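Local coordinates for putative exported protein (PDB 4RAA) that is of unknown function but forms a six-bladed beta-propeller of the YWTD superfamily and is probably exported from the cell, at residues T9-K14 / G279-N284; Q136-N141 / V192-F197; F157-T162 / S186-K191; T205-G210 / I214-S219. All blocks are in the same frame, centred on the assembly; numbering follows the deposited sequence.

Contact 1. Residues T9-K14 / G279-N284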
loop_
_atom_site.group_PDB
_atom_site.type_symbol
_atom_site.label_atom_id
_atom_site.label_comp_id
_atom_site.label_asym_id
_atom_site.label_seq_id
_atom_site.Cartn_x
_atom_site.Cartn_y
_atom_site.Cartn_z
ATOM N N THR A 9 -21.688 -31.647 -14.696
ATOM C CA THR A 9 -21.405 -32.819 -13.807
ATOM C C THR A 9 -19.954 -33.366 -14.064
ATOM O O THR A 9 -19.005 -32.560 -14.204
ATOM C CB THR A 9 -22.541 -33.890 -13.906
ATOM O OG1 THR A 9 -23.809 -33.245 -14.008
ATOM C CG2 THR A 9 -22.560 -34.838 -12.669
ATOM N N ILE A 10 -19.795 -34.693 -14.169
ATOM C CA ILE A 10 -18.493 -35.349 -14.228
ATOM C C ILE A 10 -17.835 -35.235 -15.606
ATOM O O ILE A 10 -18.527 -35.087 -16.612
ATOM C CB ILE A 10 -18.626 -36.858 -13.802
ATOM C CG1 ILE A 10 -17.293 -37.461 -13.305
ATOM C CG2 ILE A 10 -19.245 -37.734 -14.905
ATOM C CD1 ILE A 10 -16.800 -36.922 -11.971
ATOM N N ILE A 11 -16.499 -35.262 -15.611
ATOM C CA ILE A 11 -15.676 -35.328 -16.819
ATOM C C ILE A 11 -14.807 -36.563 -16.575
ATOM O O ILE A 11 -13.794 -36.483 -15.882
ATOM C CB ILE A 11 -14.856 -34.042 -17.034
ATOM C CG1 ILE A 11 -15.807 -32.872 -17.303
ATOM C CG2 ILE A 11 -13.875 -34.198 -18.205
ATOM C CD1 ILE A 11 -15.137 -31.521 -17.439
ATOM N N SER A 12 -15.237 -37.702 -17.117
ATOM C CA SER A 12 -14.557 -38.982 -16.920
ATOM C C SER A 12 -13.479 -39.154 -17.955
ATOM O O SER A 12 -13.763 -39.041 -19.137
ATOM C CB SER A 12 -15.542 -40.145 -17.049
ATOM O OG SER A 12 -16.606 -40.010 -16.126
ATOM N N PHE A 13 -12.257 -39.432 -17.500
ATOM C CA PHE A 13 -11.113 -39.699 -18.364
ATOM C C PHE A 13 -10.771 -41.188 -18.286
ATOM O O PHE A 13 -10.490 -41.693 -17.205
ATOM C CB PHE A 13 -9.903 -38.890 -17.916
ATOM C CG PHE A 13 -10.048 -37.418 -18.122
ATOM C CD1 PHE A 13 -9.876 -36.867 -19.387
ATOM C CD2 PHE A 13 -10.341 -36.572 -17.062
ATOM C CE1 PHE A 13 -10.010 -35.500 -19.600
ATOM C CE2 PHE A 13 -10.465 -35.204 -17.268
ATOM C CZ PHE A 13 -10.303 -34.667 -18.537
ATOM N N LYS A 14 -10.799 -41.887 -19.419
ATOM C CA LYS A 14 -10.425 -43.310 -19.464
ATOM C C LYS A 14 -8.904 -43.292 -19.627
ATOM O O LYS A 14 -8.361 -42.276 -20.070
ATOM C CB LYS A 14 -11.166 -44.058 -20.584
ATOM C CG LYS A 14 -12.674 -43.797 -20.566
ATOM C CD LYS A 14 -13.501 -44.743 -21.425
ATOM C CE LYS A 14 -14.048 -45.941 -20.652
ATOM N NZ LYS A 14 -12.997 -46.818 -20.076
ATOM N N GLY A 279 -5.093 -34.916 -20.263
ATOM C CA GLY A 279 -6.486 -35.169 -20.590
ATOM C C GLY A 279 -7.045 -33.950 -21.297
ATOM O O GLY A 279 -6.988 -32.840 -20.753
ATOM N N LEU A 280 -7.580 -34.157 -22.501
ATOM C CA LEU A 280 -8.183 -33.102 -23.318
ATOM C C LEU A 280 -9.686 -33.311 -23.226
ATOM O O LEU A 280 -10.129 -34.447 -23.349
ATOM C CB LEU A 280 -7.725 -33.245 -24.779
ATOM C CG LEU A 280 -6.235 -33.563 -25.031
ATOM C CD1 LEU A 280 -5.932 -33.824 -26.500
ATOM C CD2 LEU A 280 -5.346 -32.452 -24.499
ATOM N N TYR A 281 -10.455 -32.245 -22.978
ATOM C CA TYR A 281 -11.925 -32.305 -22.964
ATOM C C TYR A 281 -12.472 -31.308 -23.990
ATOM O O TYR A 281 -12.127 -30.129 -23.927
ATOM C CB TYR A 281 -12.482 -32.008 -21.569
ATOM C CG TYR A 281 -13.999 -31.918 -21.515
ATOM C CD1 TYR A 281 -14.797 -33.036 -21.768
ATOM C CD2 TYR A 281 -14.645 -30.714 -21.202
ATOM C CE1 TYR A 281 -16.194 -32.961 -21.715
ATOM C CE2 TYR A 281 -16.034 -30.631 -21.159
ATOM C CZ TYR A 281 -16.800 -31.757 -21.414
ATOM O OH TYR A 281 -18.168 -31.661 -21.368
ATOM N N ASP A 282 -13.300 -31.793 -24.927
ATOM C CA ASP A 282 -13.936 -30.956 -25.961
ATOM C C ASP A 282 -15.332 -30.663 -25.458
ATOM O O ASP A 282 -16.195 -31.552 -25.467
ATOM C CB ASP A 282 -13.986 -31.663 -27.330
ATOM C CG ASP A 282 -14.634 -30.801 -28.438
ATOM O OD1 ASP A 282 -15.127 -29.673 -28.180
ATOM O OD2 ASP A 282 -14.630 -31.268 -29.598
ATOM N N LYS A 283 -15.548 -29.408 -25.056
ATOM C CA LYS A 283 -16.827 -28.965 -24.508
ATOM C C LYS A 283 -17.986 -29.049 -25.487
ATOM O O LYS A 283 -19.110 -29.301 -25.051
ATOM C CB LYS A 283 -16.747 -27.530 -24.006
ATOM C CG LYS A 283 -15.802 -27.283 -22.851
ATOM C CD LYS A 283 -15.902 -25.816 -22.488
ATOM C CE LYS A 283 -15.043 -25.434 -21.310
ATOM N NZ LYS A 283 -15.338 -24.021 -20.961
ATOM N N ASN A 284 -17.720 -28.830 -26.782
ATOM C CA ASN A 284 -18.767 -28.869 -27.818
ATOM C C ASN A 284 -19.344 -30.270 -28.037
ATOM O O ASN A 284 -20.582 -30.439 -28.045
ATOM C CB ASN A 284 -18.270 -28.266 -29.152
ATOM C CG ASN A 284 -17.970 -26.764 -29.061
ATOM O OD1 ASN A 284 -17.081 -26.267 -29.753
ATOM N ND2 ASN A 284 -18.702 -26.040 -28.219
#

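Contact 2. Residues Q136-N141 / V192-F197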
loop_
_atom_site.group_PDB
_atom_site.type_symbol
_atom_site.label_atom_id
_atom_site.label_comp_id
_atom_site.label_asym_id
_atom_site.label_seq_id
_atom_site.Cartn_x
_atom_site.Cartn_y
_atom_site.Cartn_z
ATOM N N GLN A 136 -8.570 -10.375 -9.885
ATOM C CA GLN A 136 -9.677 -9.461 -9.611
ATOM C C GLN A 136 -10.984 -10.097 -10.067
ATOM O O GLN A 136 -11.107 -10.483 -11.226
ATOM C CB GLN A 136 -9.480 -8.103 -10.305
ATOM C CG GLN A 136 -10.459 -7.046 -9.802
ATOM C CD GLN A 136 -10.210 -5.646 -10.338
ATOM O OE1 GLN A 136 -9.908 -5.456 -11.510
ATOM N NE2 GLN A 136 -10.373 -4.658 -9.483
ATOM N N LEU A 137 -11.945 -10.209 -9.149
ATOM C CA LEU A 137 -13.299 -10.715 -9.447
ATOM C C LEU A 137 -14.045 -9.611 -10.197
ATOM O O LEU A 137 -13.754 -8.436 -9.974
ATOM C CB LEU A 137 -14.055 -11.049 -8.159
ATOM C CG LEU A 137 -13.429 -12.126 -7.263
ATOM C CD1 LEU A 137 -14.115 -12.149 -5.901
ATOM C CD2 LEU A 137 -13.446 -13.497 -7.932
ATOM N N GLU A 138 -15.021 -9.979 -11.036
ATOM C CA GLU A 138 -15.763 -8.997 -11.866
ATOM C C GLU A 138 -16.325 -7.810 -11.061
ATOM O O GLU A 138 -16.303 -6.672 -11.546
ATOM C CB GLU A 138 -16.898 -9.643 -12.672
ATOM C CG GLU A 138 -17.359 -8.768 -13.849
ATOM C CD GLU A 138 -18.779 -9.033 -14.340
ATOM O OE1 GLU A 138 -19.442 -10.009 -13.907
ATOM O OE2 GLU A 138 -19.244 -8.226 -15.177
ATOM N N ASP A 139 -16.803 -8.072 -9.841
ATOM C CA ASP A 139 -17.301 -6.992 -8.971
ATOM C C ASP A 139 -16.223 -6.003 -8.465
ATOM O O ASP A 139 -16.575 -4.937 -7.958
ATOM C CB ASP A 139 -18.174 -7.528 -7.814
ATOM C CG ASP A 139 -17.431 -8.434 -6.842
ATOM O OD1 ASP A 139 -16.179 -8.446 -6.792
ATOM O OD2 ASP A 139 -18.134 -9.141 -6.095
ATOM N N GLY A 140 -14.941 -6.356 -8.580
ATOM C CA GLY A 140 -13.820 -5.478 -8.197
ATOM C C GLY A 140 -12.963 -5.979 -7.051
ATOM O O GLY A 140 -11.820 -5.538 -6.897
ATOM N N ASN A 141 -13.511 -6.887 -6.244
ATOM C CA ASN A 141 -12.785 -7.471 -5.117
ATOM C C ASN A 141 -11.719 -8.434 -5.630
ATOM O O ASN A 141 -11.771 -8.893 -6.776
ATOM C CB ASN A 141 -13.734 -8.223 -4.186
ATOM C CG ASN A 141 -14.813 -7.338 -3.597
ATOM O OD1 ASN A 141 -14.593 -6.159 -3.316
ATOM N ND2 ASN A 141 -15.994 -7.907 -3.405
ATOM N N VAL A 192 -12.339 -17.219 -17.080
ATOM C CA VAL A 192 -13.010 -17.661 -18.310
ATOM C C VAL A 192 -14.106 -16.610 -18.460
ATOM O O VAL A 192 -15.138 -16.664 -17.765
ATOM C CB VAL A 192 -13.588 -19.093 -18.236
ATOM C CG1 VAL A 192 -14.358 -19.433 -19.513
ATOM C CG2 VAL A 192 -12.474 -20.113 -17.991
ATOM N N GLY A 193 -13.843 -15.633 -19.330
ATOM C CA GLY A 193 -14.704 -14.473 -19.484
ATOM C C GLY A 193 -14.479 -13.659 -18.222
ATOM O O GLY A 193 -13.323 -13.455 -17.805
ATOM N N THR A 194 -15.583 -13.268 -17.591
ATOM C CA THR A 194 -15.588 -12.485 -16.340
ATOM C C THR A 194 -15.468 -13.336 -15.054
ATOM O O THR A 194 -14.981 -12.847 -14.027
ATOM C CB THR A 194 -16.877 -11.625 -16.252
ATOM O OG1 THR A 194 -18.043 -12.467 -16.295
ATOM C CG2 THR A 194 -16.937 -10.626 -17.422
ATOM N N ASN A 195 -15.922 -14.592 -15.118
ATOM C CA ASN A 195 -15.903 -15.509 -13.970
ATOM C C ASN A 195 -14.507 -16.007 -13.604
ATOM O O ASN A 195 -13.682 -16.301 -14.480
ATOM C CB ASN A 195 -16.815 -16.719 -14.209
ATOM C CG ASN A 195 -18.281 -16.348 -14.237
ATOM O OD1 ASN A 195 -18.960 -16.580 -15.233
ATOM N ND2 ASN A 195 -18.779 -15.745 -13.151
ATOM N N VAL A 196 -14.286 -16.116 -12.294
ATOM C CA VAL A 196 -13.035 -16.558 -11.714
ATOM C C VAL A 196 -13.267 -17.953 -11.134
ATOM O O VAL A 196 -14.244 -18.189 -10.435
ATOM C CB VAL A 196 -12.555 -15.585 -10.624
ATOM C CG1 VAL A 196 -11.119 -15.907 -10.214
ATOM C CG2 VAL A 196 -12.643 -14.149 -11.134
ATOM N N PHE A 197 -12.353 -18.866 -11.439
ATOM C CA PHE A 197 -12.426 -20.249 -10.988
ATOM C C PHE A 197 -11.202 -20.587 -10.159
ATOM O O PHE A 197 -10.168 -19.936 -10.292
ATOM C CB PHE A 197 -12.545 -21.172 -12.192
ATOM C CG PHE A 197 -13.779 -20.930 -13.002
ATOM C CD1 PHE A 197 -13.821 -19.895 -13.936
ATOM C CD2 PHE A 197 -14.912 -21.720 -12.826
ATOM C CE1 PHE A 197 -14.970 -19.651 -14.679
ATOM C CE2 PHE A 197 -16.067 -21.482 -13.569
ATOM C CZ PHE A 197 -16.096 -20.447 -14.498
#

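Contact 3. Residues F157-T162 / S186-K191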
loop_
_atom_site.group_PDB
_atom_site.type_symbol
_atom_site.label_atom_id
_atom_site.label_comp_id
_atom_site.label_asym_id
_atom_site.label_seq_id
_atom_site.Cartn_x
_atom_site.Cartn_y
_atom_site.Cartn_z
ATOM N N PHE A 157 -8.279 -22.175 5.609
ATOM C CA PHE A 157 -8.946 -22.031 4.313
ATOM C C PHE A 157 -7.926 -22.064 3.184
ATOM O O PHE A 157 -6.740 -21.778 3.400
ATOM C CB PHE A 157 -9.739 -20.732 4.261
ATOM C CG PHE A 157 -10.929 -20.711 5.168
ATOM C CD1 PHE A 157 -10.816 -20.266 6.489
ATOM C CD2 PHE A 157 -12.186 -21.105 4.701
ATOM C CE1 PHE A 157 -11.936 -20.224 7.331
ATOM C CE2 PHE A 157 -13.311 -21.068 5.541
ATOM C CZ PHE A 157 -13.185 -20.627 6.857
ATOM N N TYR A 158 -8.393 -22.423 1.989
ATOM C CA TYR A 158 -7.534 -22.459 0.792
ATOM C C TYR A 158 -7.389 -21.078 0.133
ATOM O O TYR A 158 -6.288 -20.725 -0.303
ATOM C CB TYR A 158 -8.027 -23.494 -0.229
ATOM C CG TYR A 158 -7.565 -24.910 0.039
ATOM C CD1 TYR A 158 -6.232 -25.261 -0.148
ATOM C CD2 TYR A 158 -8.461 -25.915 0.417
ATOM C CE1 TYR A 158 -5.789 -26.555 0.079
ATOM C CE2 TYR A 158 -8.030 -27.225 0.629
ATOM C CZ TYR A 158 -6.691 -27.539 0.463
ATOM O OH TYR A 158 -6.236 -28.822 0.674
ATOM N N PHE A 159 -8.490 -20.316 0.066
ATOM C CA PHE A 159 -8.531 -18.968 -0.552
ATOM C C PHE A 159 -9.223 -17.955 0.347
ATOM O O PHE A 159 -9.895 -18.320 1.311
ATOM C CB PHE A 159 -9.288 -19.002 -1.884
ATOM C CG PHE A 159 -8.816 -20.074 -2.822
ATOM C CD1 PHE A 159 -7.780 -19.830 -3.719
ATOM C CD2 PHE A 159 -9.412 -21.340 -2.807
ATOM C CE1 PHE A 159 -7.340 -20.828 -4.576
ATOM C CE2 PHE A 159 -8.985 -22.339 -3.666
ATOM C CZ PHE A 159 -7.943 -22.082 -4.544
ATOM N N VAL A 160 -9.073 -16.682 -0.008
ATOM C CA VAL A 160 -9.685 -15.569 0.734
ATOM C C VAL A 160 -10.022 -14.409 -0.206
ATOM O O VAL A 160 -9.237 -14.087 -1.086
ATOM C CB VAL A 160 -8.775 -15.095 1.908
ATOM C CG1 VAL A 160 -7.423 -14.590 1.423
ATOM C CG2 VAL A 160 -9.463 -14.032 2.764
ATOM N N VAL A 161 -11.187 -13.792 -0.004
ATOM C CA VAL A 161 -11.620 -12.657 -0.814
ATOM C C VAL A 161 -11.452 -11.388 0.012
ATOM O O VAL A 161 -11.936 -11.334 1.140
ATOM C CB VAL A 161 -13.071 -12.819 -1.284
ATOM C CG1 VAL A 161 -13.512 -11.609 -2.117
ATOM C CG2 VAL A 161 -13.208 -14.119 -2.077
ATOM N N THR A 162 -10.761 -10.392 -0.552
ATOM C CA THR A 162 -10.528 -9.098 0.109
ATOM C C THR A 162 -10.991 -7.955 -0.766
ATOM O O THR A 162 -11.092 -8.111 -1.990
ATOM C CB THR A 162 -9.029 -8.821 0.403
ATOM O OG1 THR A 162 -8.353 -8.335 -0.771
ATOM C CG2 THR A 162 -8.331 -10.053 0.954
ATOM N N SER A 186 1.556 -23.661 -8.833
ATOM C CA SER A 186 1.691 -22.381 -8.114
ATOM C C SER A 186 0.523 -21.433 -8.409
ATOM O O SER A 186 0.099 -20.692 -7.527
ATOM C CB SER A 186 3.020 -21.711 -8.452
ATOM O OG SER A 186 3.113 -21.511 -9.840
ATOM N N GLN A 187 0.037 -21.457 -9.654
ATOM C CA GLN A 187 -1.122 -20.670 -10.116
ATOM C C GLN A 187 -2.323 -21.648 -10.183
ATOM O O GLN A 187 -2.382 -22.499 -11.074
ATOM C CB GLN A 187 -0.805 -20.062 -11.502
ATOM C CG GLN A 187 -1.820 -19.088 -12.090
ATOM C CD GLN A 187 -1.774 -17.705 -11.480
ATOM O OE1 GLN A 187 -0.734 -17.260 -10.988
ATOM N NE2 GLN A 187 -2.906 -16.999 -11.536
HETATM N N MSE A 188 -3.274 -21.511 -9.260
HETATM C CA MSE A 188 -4.474 -22.396 -9.169
HETATM C C MSE A 188 -5.761 -21.593 -9.139
HETATM O O MSE A 188 -6.768 -21.993 -8.538
HETATM C CB MSE A 188 -4.312 -23.412 -8.023
HETATM C CG MSE A 188 -4.609 -22.970 -6.575
HETATM SE SE MSE A 188 -3.605 -21.369 -6.042
HETATM C CE MSE A 188 -1.913 -22.246 -5.564
ATOM N N ILE A 189 -5.722 -20.451 -9.824
ATOM C CA ILE A 189 -6.841 -19.534 -9.964
ATOM C C ILE A 189 -6.765 -19.014 -11.398
ATOM O O ILE A 189 -5.660 -18.657 -11.862
ATOM C CB ILE A 189 -6.733 -18.318 -9.021
ATOM C CG1 ILE A 189 -6.305 -18.722 -7.607
ATOM C CG2 ILE A 189 -8.066 -17.580 -8.959
ATOM C CD1 ILE A 189 -6.172 -17.543 -6.664
ATOM N N TYR A 190 -7.911 -18.977 -12.087
ATOM C CA TYR A 190 -7.983 -18.475 -13.470
ATOM C C TYR A 190 -9.352 -17.893 -13.836
ATOM O O TYR A 190 -10.344 -18.064 -13.101
ATOM C CB TYR A 190 -7.567 -19.568 -14.475
ATOM C CG TYR A 190 -8.453 -20.800 -14.534
ATOM C CD1 TYR A 190 -9.654 -20.779 -15.247
ATOM C CD2 TYR A 190 -8.070 -22.012 -13.921
ATOM C CE1 TYR A 190 -10.476 -21.893 -15.323
ATOM C CE2 TYR A 190 -8.889 -23.145 -13.999
ATOM C CZ TYR A 190 -10.093 -23.072 -14.709
ATOM O OH TYR A 190 -10.941 -24.143 -14.823
ATOM N N LYS A 191 -9.373 -17.213 -14.989
ATOM C CA LYS A 191 -10.571 -16.603 -15.551
ATOM C C LYS A 191 -11.025 -17.284 -16.850
ATOM O O LYS A 191 -10.217 -17.892 -17.572
ATOM C CB LYS A 191 -10.367 -15.099 -15.814
ATOM C CG LYS A 191 -10.404 -14.213 -14.569
ATOM C CD LYS A 191 -10.645 -12.729 -14.877
ATOM C CE LYS A 191 -9.497 -12.086 -15.652
ATOM N NZ LYS A 191 -9.726 -10.632 -15.878
#

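Contact 4. Residues T205-G210 / I214-S219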
loop_
_atom_site.group_PDB
_atom_site.type_symbol
_atom_site.label_atom_id
_atom_site.label_comp_id
_atom_site.label_asym_id
_atom_site.label_seq_id
_atom_site.Cartn_x
_atom_site.Cartn_y
_atom_site.Cartn_z
ATOM N N THR A 205 -12.273 -31.010 -8.380
ATOM C CA THR A 205 -13.418 -30.140 -8.605
ATOM C C THR A 205 -12.915 -28.723 -8.861
ATOM O O THR A 205 -12.007 -28.258 -8.170
ATOM C CB THR A 205 -14.378 -30.118 -7.391
ATOM O OG1 THR A 205 -14.755 -31.453 -7.032
ATOM C CG2 THR A 205 -15.651 -29.308 -7.697
ATOM N N ILE A 206 -13.480 -28.074 -9.873
ATOM C CA ILE A 206 -13.196 -26.672 -10.182
ATOM C C ILE A 206 -14.423 -25.894 -9.736
ATOM O O ILE A 206 -15.542 -26.203 -10.168
ATOM C CB ILE A 206 -12.884 -26.461 -11.671
ATOM C CG1 ILE A 206 -11.508 -27.062 -11.940
ATOM C CG2 ILE A 206 -12.891 -24.970 -12.031
ATOM C CD1 ILE A 206 -11.116 -27.127 -13.383
ATOM N N TYR A 207 -14.194 -24.892 -8.885
ATOM C CA TYR A 207 -15.251 -24.057 -8.321
ATOM C C TYR A 207 -15.206 -22.666 -8.930
ATOM O O TYR A 207 -14.138 -22.110 -9.084
ATOM C CB TYR A 207 -15.083 -23.944 -6.797
ATOM C CG TYR A 207 -15.128 -25.264 -6.054
ATOM C CD1 TYR A 207 -13.961 -26.015 -5.854
ATOM C CD2 TYR A 207 -16.334 -25.767 -5.539
ATOM C CE1 TYR A 207 -13.992 -27.227 -5.171
ATOM C CE2 TYR A 207 -16.375 -26.980 -4.855
ATOM C CZ TYR A 207 -15.205 -27.701 -4.674
ATOM O OH TYR A 207 -15.237 -28.889 -4.009
ATOM N N ARG A 208 -16.374 -22.128 -9.279
ATOM C CA ARG A 208 -16.521 -20.751 -9.764
ATOM C C ARG A 208 -16.632 -19.964 -8.468
ATOM O O ARG A 208 -17.561 -20.204 -7.706
ATOM C CB ARG A 208 -17.796 -20.616 -10.596
ATOM C CG ARG A 208 -17.967 -19.299 -11.341
ATOM C CD ARG A 208 -19.356 -19.239 -11.958
ATOM N NE ARG A 208 -20.345 -18.897 -10.942
ATOM C CZ ARG A 208 -21.651 -19.200 -10.966
ATOM N NH1 ARG A 208 -22.211 -19.929 -11.945
ATOM N NH2 ARG A 208 -22.417 -18.790 -9.953
ATOM N N VAL A 209 -15.673 -19.079 -8.195
ATOM C CA VAL A 209 -15.633 -18.312 -6.932
ATOM C C VAL A 209 -15.948 -16.836 -7.128
ATOM O O VAL A 209 -15.249 -16.155 -7.874
ATOM C CB VAL A 209 -14.246 -18.391 -6.244
ATOM C CG1 VAL A 209 -14.255 -17.635 -4.901
ATOM C CG2 VAL A 209 -13.810 -19.849 -6.063
ATOM N N GLY A 210 -16.987 -16.365 -6.436
ATOM C CA GLY A 210 -17.377 -14.946 -6.388
ATOM C C GLY A 210 -17.226 -14.463 -4.950
ATOM O O GLY A 210 -16.748 -15.213 -4.092
ATOM N N ILE A 214 -19.560 -20.135 -3.713
ATOM C CA ILE A 214 -18.667 -21.248 -4.066
ATOM C C ILE A 214 -19.625 -22.221 -4.734
ATOM O O ILE A 214 -20.467 -22.811 -4.047
ATOM C CB ILE A 214 -17.948 -21.922 -2.869
ATOM C CG1 ILE A 214 -16.991 -20.943 -2.178
ATOM C CG2 ILE A 214 -17.178 -23.177 -3.319
ATOM C CD1 ILE A 214 -15.806 -20.501 -3.013
ATOM N N VAL A 215 -19.524 -22.335 -6.064
ATOM C CA VAL A 215 -20.402 -23.184 -6.873
ATOM C C VAL A 215 -19.521 -24.040 -7.777
ATOM O O VAL A 215 -18.759 -23.480 -8.567
ATOM C CB VAL A 215 -21.382 -22.325 -7.720
ATOM C CG1 VAL A 215 -22.242 -23.197 -8.643
ATOM C CG2 VAL A 215 -22.262 -21.476 -6.800
ATOM N N PRO A 216 -19.626 -25.385 -7.679
ATOM C CA PRO A 216 -18.777 -26.221 -8.538
ATOM C C PRO A 216 -19.175 -26.078 -10.006
ATOM O O PRO A 216 -20.363 -25.952 -10.287
ATOM C CB PRO A 216 -19.043 -27.640 -8.020
ATOM C CG PRO A 216 -20.419 -27.584 -7.449
ATOM C CD PRO A 216 -20.577 -26.199 -6.894
ATOM N N ALA A 217 -18.178 -26.032 -10.895
ATOM C CA ALA A 217 -18.354 -25.904 -12.351
ATOM C C ALA A 217 -17.947 -27.175 -13.133
ATOM O O ALA A 217 -18.546 -27.476 -14.162
ATOM C CB ALA A 217 -17.577 -24.701 -12.857
ATOM N N HIS A 218 -16.907 -27.875 -12.685
ATOM C CA HIS A 218 -16.475 -29.151 -13.297
ATOM C C HIS A 218 -15.953 -30.078 -12.211
ATOM O O HIS A 218 -15.375 -29.603 -11.243
ATOM C CB HIS A 218 -15.324 -28.965 -14.316
ATOM C CG HIS A 218 -15.551 -27.880 -15.326
ATOM N ND1 HIS A 218 -16.272 -28.072 -16.483
ATOM C CD2 HIS A 218 -15.140 -26.590 -15.352
ATOM C CE1 HIS A 218 -16.303 -26.948 -17.175
ATOM N NE2 HIS A 218 -15.621 -26.033 -16.511
ATOM N N SER A 219 -16.181 -31.381 -12.361
ATOM C CA SER A 219 -15.584 -32.398 -11.479
ATOM C C SER A 219 -14.940 -33.478 -12.366
ATOM O O SER A 219 -15.442 -33.773 -13.456
ATOM C CB SER A 219 -16.582 -32.981 -10.478
ATOM O OG SER A 219 -17.609 -33.707 -11.119
#

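Contact 1. Residues T9-K14 / G279-N284
Ile11 and Tyr281 meet where two blades of a beta-propeller pack face against face. Strand 10-13, from the start of the chain, lies on the edge of the blade that also holds strand 213-222, whereas strand 275-282 belongs to another blade. The two strand axes stay 8.7 Å apart at an angle of 134°, and no hydrogen bond crosses, so side chains fill the interface.

Ile11 shows how one branched residue can cover a ring. At CB the chain forks. CG2, anti to the backbone N, lies 3.9 Å from CD1 of Tyr281, near the root of the ring. The other branch runs through CG1, extended at chi2 (176°), and brings Ile11 CD1 over the CD2-CE2 side of the ring, 3.9 Å from Tyr281 CE2. Ile11 CD1 stands over the face, 4.0 Å from the centroid of the Tyr281 ring and 18° off its normal, a CH-pi contact. The backbone N of Lys283 lies toward the rim of the opposite face, and the OH bonds to Asp286.

Phe13 uses a different mode. Its other neighbours include Phe222, on which it stacks, and Val268; across the contact it leans on bare backbone. Phe13 CE1 lies 3.7 Å from Gly279 CA, where no side chain intervenes, and Leu280 O comes to the ring edge in its plane, 3.9 Å from that same CE1.

Contact 2. Residues Q136-N141 / V192-F197
Two beta turns from successive propeller blades face each other here, with Leu137 touching Val196 and Glu138 touching Thr194. A type I turn, Leu137 to Gly140, links strands 134-136 and 142-145; a type II' turn, Val192 to Asn195, links strands 189-192 and 195-200.

In the buried half, Leu137 and Val196 cross at about a right angle, and CD2 of Leu137 fits against CB and CG2 of Val196, 3.4 Å from the latter. Nearer solvent, Glu138 is extended beyond CG, its CG anti to the backbone N (chi1 -161°), and lies against Thr194: its CD is 3.7 Å from Thr194 CB. Glu138 OE1 and Thr194 OG1 are also 3.7 Å apart, too far to bond.

No hydrogen bond crosses between the turns. Asp139 OD1 accepts from Asn141 N, an Asx turn, and Gln136 NE2 donates to Gly140 O at 3.1 Å, while Asn96 and Thr211 engage further polar groups of 136-141. With that segment braced separately, the meeting rests on apolar burial and van der Waals contact.

Contact 3. Residues F157-T162 / S186-K191
The ring of Phe159 is the one flat group in play; Met188 meets it at the edge and Ile189 obliquely, and segment 186-191 places no atom squarely over either face. CG of the selenomethionine Met188 sits near the ring plane, 4.0 Å from Phe159 CZ. Ile189 CG1 is 3.8 Å from Phe159 CE1, and the two side chains run antiparallel past one another. Selenium is part of the same grip: Met188 SE lies 5.3 Å from the centroid of the Phe159 ring and 72° off its normal, an oblique Met-aromatic contact. Chi1 (81°) sets Met188 CG between the backbone N and the carbonyl carbon, and the bend at chi2 (-54°) brings SE to Phe159 CE1 as well.

This is packing between consecutive propeller blades. Phe159 lies on strand 157-162 of one, just past a corner in the chain at Tyr158, and Ile189 opens strand 189-192 of the next. Ala198 and Met173 also touch Phe159, while Leu143 and Val196 flank Ile189. The approach to strand 189-192 is braced by Gln187, whose NE2 donates to Ile189 O at 3.2 Å and whose OE1 bonds to Ser91 OG.

Contact 4. Residues T205-G210 / I214-S219
Tyr207 and Ile214 meet at a slant, with Ile214 CG2 3.5 Å from Tyr207 CD2. Pro216 comes at the same ring obliquely, and its CB also touches Thr205 CG2 at 3.8 Å. With OG1 beside the backbone N (chi1 -53°), Thr205 CG2 is anti to that N and lies over one face of the Tyr207 ring, toward its rim. Asp203 bonds to both Thr205 OG1 and Tyr207 OH. Val209 and Ile214 run alongside each other, Val209 CG2 3.7 Å from Ile214 CD1.

These residues share one face of an antiparallel hairpin within a propeller blade. Its register slips by one at a classic beta bulge: Ile206 O accepts a nearly straight bond from Ala217 N (2.7 Å, 172°) and a weak one from His218 N. Pro216, which has no N-H, faces Tyr207 in a non-hydrogen-bonded pair and so forfeits no rung. Beyond it, Arg208 N bonds to Val215 O at 2.8 Å.

On the other face, Arg208 extends beside Val215, whose CB lies over one face of the guanidinium. Arg208 NH2 forms a salt bridge with Glu213, and His218 NE2 bonds to Glu261.

How the contacts relate
All four contacts involve the blade built from strands 10-13, 189-192, 195-200, 203-210 and 213-222. Contact 4 lies within its sheet, near the surface, and is held mainly by backbone hydrogen bonds. The others join this blade to its neighbours mainly through side chains, with no hydrogen bond between the segments: contacts 2 and 3 to the sheet that includes strands 142-145 and 157-162, contact 1 to the sheet that includes strand 275-282. Contacts 1 and 3 are buried and use aromatic rings; contact 2, at turns, is partly exposed and adds a polar rim. Contact 1 joins contact 4 through Ile11 N and Ser219 O, 2.8 Å apart.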